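Local coordinates for protein alcohol dehydrogenase (Thermus thermophilus, PDB 2EIH) that binds zinc and probably acts as an NAD-dependent alcohol dehydrogenase of the zinc-containing medium-chain family, at residues V4-R9 against L55-L61; L34-A38 against F141-A146; A101-N105 against T290-K294. All coordinates share one frame; numbering follows the deposited sequence.

Contact 1 of 3, residues V4-R9 against L55-L61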
loop_
_atom_site.group_PDB
_atom_site.type_symbol
_atom_site.label_atom_id
_atom_site.label_comp_id
_atom_site.label_asym_id
_atom_site.label_seq_id
_atom_site.Cartn_x
_atom_site.Cartn_y
_atom_site.Cartn_z
ATOM N N VAL A 4 -11.334 -40.768 14.925
ATOM C CA VAL A 4 -10.368 -40.814 15.999
ATOM C C VAL A 4 -10.819 -39.714 16.936
ATOM O O VAL A 4 -10.695 -38.531 16.627
ATOM C CB VAL A 4 -8.954 -40.510 15.512
ATOM C CG1 VAL A 4 -8.053 -40.225 16.701
ATOM C CG2 VAL A 4 -8.430 -41.680 14.710
ATOM N N VAL A 5 -11.372 -40.123 18.068
ATOM C CA VAL A 5 -11.857 -39.191 19.064
ATOM C C VAL A 5 -10.787 -38.932 20.105
ATOM O O VAL A 5 -9.795 -39.661 20.208
ATOM C CB VAL A 5 -13.127 -39.718 19.771
ATOM C CG1 VAL A 5 -14.316 -39.661 18.820
ATOM C CG2 VAL A 5 -12.904 -41.148 20.249
ATOM N N MET A 6 -11.020 -37.884 20.883
ATOM C CA MET A 6 -10.119 -37.444 21.930
ATOM C C MET A 6 -10.835 -37.651 23.257
ATOM O O MET A 6 -11.511 -36.746 23.749
ATOM C CB MET A 6 -9.842 -35.968 21.717
ATOM C CG MET A 6 -8.613 -35.441 22.368
ATOM S SD MET A 6 -8.524 -33.739 21.886
ATOM C CE MET A 6 -8.324 -32.979 23.468
ATOM N N ARG A 7 -10.694 -38.849 23.820
ATOM C CA ARG A 7 -11.326 -39.192 25.090
ATOM C C ARG A 7 -11.005 -38.198 26.196
ATOM O O ARG A 7 -11.889 -37.775 26.941
ATOM C CB ARG A 7 -10.898 -40.595 25.541
ATOM C CG ARG A 7 -11.546 -41.736 24.757
ATOM C CD ARG A 7 -13.070 -41.622 24.771
ATOM N NE ARG A 7 -13.702 -42.613 23.906
ATOM C CZ ARG A 7 -14.970 -42.563 23.509
ATOM N NH1 ARG A 7 -15.754 -41.564 23.898
ATOM N NH2 ARG A 7 -15.454 -43.513 22.717
ATOM N N ALA A 8 -9.731 -37.838 26.298
ATOM C CA ALA A 8 -9.265 -36.907 27.311
ATOM C C ALA A 8 -7.993 -36.232 26.824
ATOM O O ALA A 8 -7.409 -36.635 25.813
ATOM C CB ALA A 8 -8.996 -37.648 28.608
ATOM N N ARG A 9 -7.562 -35.213 27.556
ATOM C CA ARG A 9 -6.357 -34.466 27.211
ATOM C C ARG A 9 -5.108 -35.116 27.798
ATOM O O ARG A 9 -5.104 -35.569 28.942
ATOM C CB ARG A 9 -6.490 -33.025 27.709
ATOM C CG ARG A 9 -7.738 -32.330 27.176
ATOM C CD ARG A 9 -7.761 -30.843 27.486
ATOM N NE ARG A 9 -8.908 -30.180 26.872
ATOM C CZ ARG A 9 -10.167 -30.333 27.275
ATOM N NH1 ARG A 9 -11.150 -29.694 26.653
ATOM N NH2 ARG A 9 -10.447 -31.112 28.312
ATOM N N LEU A 55 -13.331 -27.424 26.113
ATOM C CA LEU A 55 -13.713 -28.133 24.903
ATOM C C LEU A 55 -14.443 -29.436 25.240
ATOM O O LEU A 55 -13.906 -30.296 25.942
ATOM C CB LEU A 55 -12.459 -28.453 24.090
ATOM C CG LEU A 55 -12.673 -29.388 22.900
ATOM C CD1 LEU A 55 -13.324 -28.622 21.760
ATOM C CD2 LEU A 55 -11.339 -29.971 22.457
ATOM N N PRO A 56 -15.673 -29.605 24.734
ATOM C CA PRO A 56 -16.437 -30.824 25.008
ATOM C C PRO A 56 -15.737 -32.066 24.462
ATOM O O PRO A 56 -15.003 -31.991 23.486
ATOM C CB PRO A 56 -17.768 -30.553 24.310
ATOM C CG PRO A 56 -17.351 -29.733 23.127
ATOM C CD PRO A 56 -16.376 -28.758 23.755
ATOM N N LEU A 57 -15.965 -33.205 25.104
ATOM C CA LEU A 57 -15.365 -34.458 24.672
ATOM C C LEU A 57 -16.487 -35.477 24.479
ATOM O O LEU A 57 -17.527 -35.378 25.124
ATOM C CB LEU A 57 -14.359 -34.950 25.711
ATOM C CG LEU A 57 -13.301 -33.932 26.159
ATOM C CD1 LEU A 57 -12.352 -34.584 27.161
ATOM C CD2 LEU A 57 -12.513 -33.412 24.955
ATOM N N PRO A 58 -16.291 -36.472 23.588
ATOM C CA PRO A 58 -15.084 -36.633 22.769
ATOM C C PRO A 58 -14.957 -35.574 21.674
ATOM O O PRO A 58 -15.952 -35.007 21.230
ATOM C CB PRO A 58 -15.249 -38.043 22.210
ATOM C CG PRO A 58 -16.718 -38.134 22.002
ATOM C CD PRO A 58 -17.266 -37.538 23.292
ATOM N N HIS A 59 -13.728 -35.323 21.237
ATOM C CA HIS A 59 -13.463 -34.339 20.197
ATOM C C HIS A 59 -12.691 -34.934 19.026
ATOM O O HIS A 59 -11.781 -35.742 19.209
ATOM C CB HIS A 59 -12.673 -33.163 20.776
ATOM C CG HIS A 59 -12.291 -32.139 19.762
ATOM N ND1 HIS A 59 -13.228 -31.450 19.016
ATOM C CD2 HIS A 59 -11.082 -31.686 19.359
ATOM C CE1 HIS A 59 -12.604 -30.616 18.198
ATOM N NE2 HIS A 59 -11.304 -30.740 18.388
ATOM N N VAL A 60 -13.065 -34.526 17.818
ATOM C CA VAL A 60 -12.394 -34.992 16.616
ATOM C C VAL A 60 -11.461 -33.894 16.130
ATOM O O VAL A 60 -11.907 -32.819 15.742
ATOM C CB VAL A 60 -13.392 -35.312 15.491
ATOM C CG1 VAL A 60 -12.643 -35.832 14.256
ATOM C CG2 VAL A 60 -14.390 -36.342 15.972
ATOM N N LEU A 61 -10.166 -34.170 16.146
ATOM C CA LEU A 61 -9.190 -33.202 15.700
ATOM C C LEU A 61 -9.185 -33.160 14.172
ATOM O O LEU A 61 -9.949 -33.879 13.525
ATOM C CB LEU A 61 -7.810 -33.609 16.218
ATOM C CG LEU A 61 -7.664 -33.795 17.735
ATOM C CD1 LEU A 61 -6.287 -34.391 18.060
ATOM C CD2 LEU A 61 -7.831 -32.454 18.448
HETATM O O HOH W 1 -9.556 -36.520 17.604
#

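Contact 2 of 3, residues L34-A38 against F141-A146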
loop_
_atom_site.group_PDB
_atom_site.type_symbol
_atom_site.label_atom_id
_atom_site.label_comp_id
_atom_site.label_asym_id
_atom_site.label_seq_id
_atom_site.Cartn_x
_atom_site.Cartn_y
_atom_site.Cartn_z
ATOM N N LEU A 34 -14.154 -37.769 3.567
ATOM C CA LEU A 34 -12.702 -37.571 3.601
ATOM C C LEU A 34 -11.857 -38.723 3.050
ATOM O O LEU A 34 -12.223 -39.890 3.152
ATOM C CB LEU A 34 -12.270 -37.266 5.038
ATOM C CG LEU A 34 -12.806 -35.938 5.587
ATOM C CD1 LEU A 34 -12.815 -35.934 7.103
ATOM C CD2 LEU A 34 -11.966 -34.801 5.041
ATOM N N LYS A 35 -10.721 -38.367 2.466
ATOM C CA LYS A 35 -9.793 -39.332 1.902
ATOM C C LYS A 35 -8.462 -39.239 2.646
ATOM O O LYS A 35 -7.759 -40.230 2.848
ATOM C CB LYS A 35 -9.570 -39.050 0.406
ATOM C CG LYS A 35 -10.699 -39.502 -0.541
ATOM C CD LYS A 35 -11.037 -40.977 -0.345
ATOM C CE LYS A 35 -11.925 -41.558 -1.452
ATOM N NZ LYS A 35 -11.170 -42.000 -2.666
ATOM N N ALA A 36 -8.132 -38.025 3.056
ATOM C CA ALA A 36 -6.902 -37.781 3.767
ATOM C C ALA A 36 -7.060 -36.598 4.705
ATOM O O ALA A 36 -7.753 -35.627 4.392
ATOM C CB ALA A 36 -5.775 -37.512 2.770
ATOM N N ALA A 37 -6.440 -36.697 5.873
ATOM C CA ALA A 37 -6.464 -35.617 6.846
ATOM C C ALA A 37 -5.005 -35.366 7.165
ATOM O O ALA A 37 -4.273 -36.287 7.547
ATOM C CB ALA A 37 -7.211 -36.034 8.092
ATOM N N ALA A 38 -4.579 -34.126 6.981
ATOM C CA ALA A 38 -3.203 -33.759 7.249
ATOM C C ALA A 38 -3.094 -33.336 8.695
ATOM O O ALA A 38 -4.009 -32.727 9.243
ATOM C CB ALA A 38 -2.767 -32.617 6.331
ATOM N N PHE A 141 -4.846 -37.467 -3.156
ATOM C CA PHE A 141 -5.578 -36.939 -2.015
ATOM C C PHE A 141 -4.659 -36.547 -0.818
ATOM O O PHE A 141 -4.929 -35.552 -0.138
ATOM C CB PHE A 141 -6.656 -37.944 -1.601
ATOM C CG PHE A 141 -7.865 -37.933 -2.503
ATOM C CD1 PHE A 141 -8.757 -36.865 -2.481
ATOM C CD2 PHE A 141 -8.117 -38.993 -3.371
ATOM C CE1 PHE A 141 -9.876 -36.863 -3.305
ATOM C CE2 PHE A 141 -9.236 -38.992 -4.199
ATOM C CZ PHE A 141 -10.115 -37.933 -4.166
ATOM N N GLU A 142 -3.572 -37.286 -0.577
ATOM C CA GLU A 142 -2.679 -36.958 0.541
ATOM C C GLU A 142 -1.904 -35.672 0.269
ATOM O O GLU A 142 -1.576 -34.931 1.193
ATOM C CB GLU A 142 -1.681 -38.089 0.820
ATOM C CG GLU A 142 -2.318 -39.407 1.247
ATOM C CD GLU A 142 -2.823 -40.235 0.076
ATOM O OE1 GLU A 142 -2.914 -39.695 -1.050
ATOM O OE2 GLU A 142 -3.119 -41.432 0.287
ATOM N N GLU A 143 -1.602 -35.421 -1.000
ATOM C CA GLU A 143 -0.877 -34.223 -1.394
ATOM C C GLU A 143 -1.819 -33.023 -1.242
ATOM O O GLU A 143 -1.442 -31.965 -0.709
ATOM C CB GLU A 143 -0.397 -34.367 -2.849
ATOM C CG GLU A 143 0.775 -35.325 -3.058
ATOM C CD GLU A 143 1.190 -35.474 -4.525
ATOM O OE1 GLU A 143 2.381 -35.740 -4.779
ATOM O OE2 GLU A 143 0.331 -35.294 -5.411
ATOM N N ALA A 144 -3.063 -33.204 -1.682
ATOM C CA ALA A 144 -4.076 -32.157 -1.587
ATOM C C ALA A 144 -4.305 -31.774 -0.121
ATOM O O ALA A 144 -4.226 -30.588 0.239
ATOM C CB ALA A 144 -5.372 -32.633 -2.220
ATOM N N ALA A 145 -4.570 -32.767 0.729
ATOM C CA ALA A 145 -4.799 -32.485 2.150
ATOM C C ALA A 145 -3.643 -31.751 2.804
ATOM O O ALA A 145 -3.826 -31.024 3.768
ATOM C CB ALA A 145 -5.078 -33.778 2.915
ATOM N N ALA A 146 -2.448 -31.920 2.272
ATOM C CA ALA A 146 -1.291 -31.270 2.868
ATOM C C ALA A 146 -1.155 -29.765 2.580
ATOM O O ALA A 146 -0.439 -29.065 3.287
ATOM C CB ALA A 146 -0.017 -31.992 2.430
#

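Contact 3 of 3, residues A101-N105 against T290-K294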
loop_
_atom_site.group_PDB
_atom_site.type_symbol
_atom_site.label_atom_id
_atom_site.label_comp_id
_atom_site.label_asym_id
_atom_site.label_seq_id
_atom_site.Cartn_x
_atom_site.Cartn_y
_atom_site.Cartn_z
ATOM N N ALA A 101 -14.486 -7.695 5.206
ATOM C CA ALA A 101 -13.277 -7.082 4.658
ATOM C C ALA A 101 -12.307 -8.147 4.143
ATOM O O ALA A 101 -11.236 -7.825 3.619
ATOM C CB ALA A 101 -12.594 -6.224 5.726
ATOM N N GLY A 102 -12.686 -9.412 4.303
ATOM C CA GLY A 102 -11.846 -10.506 3.849
ATOM C C GLY A 102 -10.955 -11.063 4.944
ATOM O O GLY A 102 -10.481 -12.194 4.853
ATOM N N GLU A 103 -10.734 -10.264 5.981
ATOM C CA GLU A 103 -9.889 -10.655 7.099
ATOM C C GLU A 103 -10.615 -11.599 8.060
ATOM O O GLU A 103 -10.674 -11.352 9.266
ATOM C CB GLU A 103 -9.427 -9.405 7.852
ATOM C CG GLU A 103 -8.528 -8.473 7.047
ATOM C CD GLU A 103 -8.658 -7.027 7.483
ATOM O OE1 GLU A 103 -7.945 -6.166 6.919
ATOM O OE2 GLU A 103 -9.485 -6.748 8.383
ATOM N N ASP A 104 -11.154 -12.690 7.527
ATOM C CA ASP A 104 -11.884 -13.651 8.345
ATOM C C ASP A 104 -11.030 -14.229 9.476
ATOM O O ASP A 104 -11.531 -14.477 10.579
ATOM C CB ASP A 104 -12.439 -14.775 7.457
ATOM C CG ASP A 104 -11.347 -15.547 6.730
ATOM O OD1 ASP A 104 -10.567 -14.927 5.984
ATOM O OD2 ASP A 104 -11.277 -16.775 6.913
ATOM N N ASN A 105 -9.739 -14.426 9.208
ATOM C CA ASN A 105 -8.812 -14.972 10.207
ATOM C C ASN A 105 -8.607 -14.003 11.372
ATOM O O ASN A 105 -7.880 -14.295 12.326
ATOM C CB ASN A 105 -7.458 -15.336 9.556
ATOM C CG ASN A 105 -6.724 -14.131 8.985
ATOM O OD1 ASN A 105 -7.303 -13.320 8.265
ATOM N ND2 ASN A 105 -5.437 -14.023 9.292
ATOM N N THR A 290 -0.894 -15.568 11.856
ATOM C CA THR A 290 -1.584 -16.827 12.069
ATOM C C THR A 290 -2.547 -17.005 10.920
ATOM O O THR A 290 -3.375 -16.139 10.661
ATOM C CB THR A 290 -2.355 -16.838 13.409
ATOM O OG1 THR A 290 -1.429 -16.751 14.505
ATOM C CG2 THR A 290 -3.152 -18.130 13.551
ATOM N N MET A 291 -2.417 -18.122 10.218
ATOM C CA MET A 291 -3.286 -18.416 9.080
ATOM C C MET A 291 -3.276 -17.301 8.016
ATOM O O MET A 291 -2.271 -16.612 7.831
ATOM C CB MET A 291 -4.716 -18.664 9.575
ATOM C CG MET A 291 -4.935 -20.037 10.234
ATOM S SD MET A 291 -4.906 -21.460 9.090
ATOM C CE MET A 291 -6.608 -21.523 8.503
ATOM N N ALA A 292 -4.390 -17.143 7.311
ATOM C CA ALA A 292 -4.507 -16.133 6.272
ATOM C C ALA A 292 -5.967 -16.030 5.873
ATOM O O ALA A 292 -6.815 -16.752 6.398
ATOM C CB ALA A 292 -3.669 -16.518 5.060
ATOM N N SER A 293 -6.257 -15.124 4.949
ATOM C CA SER A 293 -7.617 -14.934 4.466
ATOM C C SER A 293 -8.021 -16.118 3.587
ATOM O O SER A 293 -7.219 -16.606 2.791
ATOM C CB SER A 293 -7.705 -13.639 3.659
ATOM O OG SER A 293 -8.969 -13.527 3.048
ATOM N N LYS A 294 -9.259 -16.580 3.734
ATOM C CA LYS A 294 -9.744 -17.698 2.935
ATOM C C LYS A 294 -9.570 -17.491 1.439
ATOM O O LYS A 294 -9.373 -18.442 0.691
ATOM C CB LYS A 294 -11.223 -17.953 3.219
ATOM C CG LYS A 294 -11.506 -18.678 4.498
ATOM C CD LYS A 294 -12.938 -19.203 4.494
ATOM C CE LYS A 294 -13.924 -18.162 5.003
ATOM N NZ LYS A 294 -13.714 -17.895 6.455
HETATM O O HOH W 2 -9.027 -18.139 6.993
#

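Contact 1 of 3, residues V4-R9 against L55-L61
His-59 O takes two polar partners across this contact. Met-6 N reaches it at 2.8 Å, but the bond is bent and weak. A water also donates to His-59 O and accepts from Leu-61 N at 2.8 Å. Its contact with Val-4 O is short and doubtful. Met-6 buries more surface here than any other residue. Its CG stands anti to the backbone N (chi1 -160°), which carries the chain across to Leu-61 and the His-59 ring edge. Met-6 SD lies 3.7 Å from Leu-61 CD2, and the same sulfur is 5.2 Å from the His-59 ring centroid. NE2 of that ring, next to the CD2 that the sulfur approaches, bonds to Gly-114 O. Strand 2-6 and the short, weakly bonded strand 59-60 run antiparallel in a small sheet of the GroES-like part of the fold, and Val-46 of helix 41-48 covers the Met-6 face. On the side away from Met-6, Pro-58, which follows a cis peptide bond, lies alongside Val-5, CB to CB at 3.6 Å. Further along, extended Arg-9 bonds Leu-55 O through NH1 at 2.9 Å, in the carbonyl plane and on a lone pair. Leu-57 CD2 lies over one face of that guanidinium.

Contact 2 of 3, residues L34-A38 against F141-A146
This contact lies at a classic beta bulge in strand 29-38, where the chain turns a corner: Lys-35 and Ala-36 both face Ser-66 of strand 64-72. Lys-35 turns its side chain to Phe-141, in the first turn of helix 141-146. CG of Lys-35 sits over the centre of the phenyl ring, 3.6 Å from the centroid and 5° off the ring normal. This is a CH-pi contact made by the aliphatic chain. A chi2 of -54° bends the lysine chain across the ring, and CB lies 3.6 Å from Phe-141 CG. The ring also has a cation-pi partner, Lys-135. Past the bulge, strand 36-38 runs at 35° to the helix, and the axes come within 7.1 Å. This is helix-on-sheet packing against the large mixed sheet of the GroES-like fold, with small residues where the two are close. Ala-36 CB lies 3.8 Å from Ala-145 CB and also meets Phe-141 O. That carbonyl accepts from Ala-145 N within the helix and from Ser-66 OG of the sheet. Ala-38 CB lies close to Ala-145 O, at 3.2 Å. No hydrogen bond links the two segments. Glu-142 OE2 bonds to Gln-341 NE2, and its OE1 to Ser-140 OG.

Contact 3 of 3, residues A101-N105 against T290-K294
Gly-102 ends helix 97-100 in a Schellman motif with positive phi (95°), and the chain then runs at 140° to segment 290-294. Gly-102 O accepts from Ser-293 OG at 2.7 Å, with the hydroxyl above the carbonyl plane. Asp-104 makes two of the four direct polar bonds. Its CG lies between the backbone N and the carbonyl carbon (chi1 61°), which turns the carboxylate toward Lys-294. Asp-104 OD1 takes Lys-294 N at 3.1 Å from the syn side. Asp-104 OD2 forms a 2.7 Å salt bridge with Lys-294 NZ, which comes from above the carboxylate plane. A water bridges OD2 to Ala-292 O. The ammonium group also bonds to Ser-92 OG and Gly-90 O. Asn-105 ND2 donates to Thr-290 O at 3.3 Å, nearly along the C=O axis. With an alanine in place of Asp-104, the Lys-294 ammonium would probably lose its carboxylate and Lys-294 N its acceptor, leaving the amine to Ser-92 and Gly-90. The side chain of Asp-104 lies about 6 Å from the zinc ion bound by Cys-93, Cys-96, Cys-99 and Cys-107. Leu-100 of a second subunit packs on Ser-293 and Lys-294. A buried ion pair, backed by bonds to the backbone, is thus likely to fix the zinc-binding lobe on the loop after strand 285-288.

Contacts 1 and 2 cross along the chain, as do contacts 2 and 3; contact 1 closes before contact 3 opens. Their centres lie 21 to 26 Å apart, and none touches another. Contact 1 belongs to the three-stranded antiparallel sheet of the GroES-like part, about 22 Å from the centre of the chain. Contact 2 packs helix 141-146 on the large mixed sheet. Strand 29-38 of contact 2 and strand 64-72, just after contact 1, pair in that sheet. Contact 3 instead joins the zinc-binding lobe to a loop after strand 285-288, the last strand, within this chain, of the parallel Rossmann-type sheet. Contacts 1 and 2 are therefore internal to the GroES-like part, while contact 3 spans to the nucleotide-binding-type domain and lies beside other subunits.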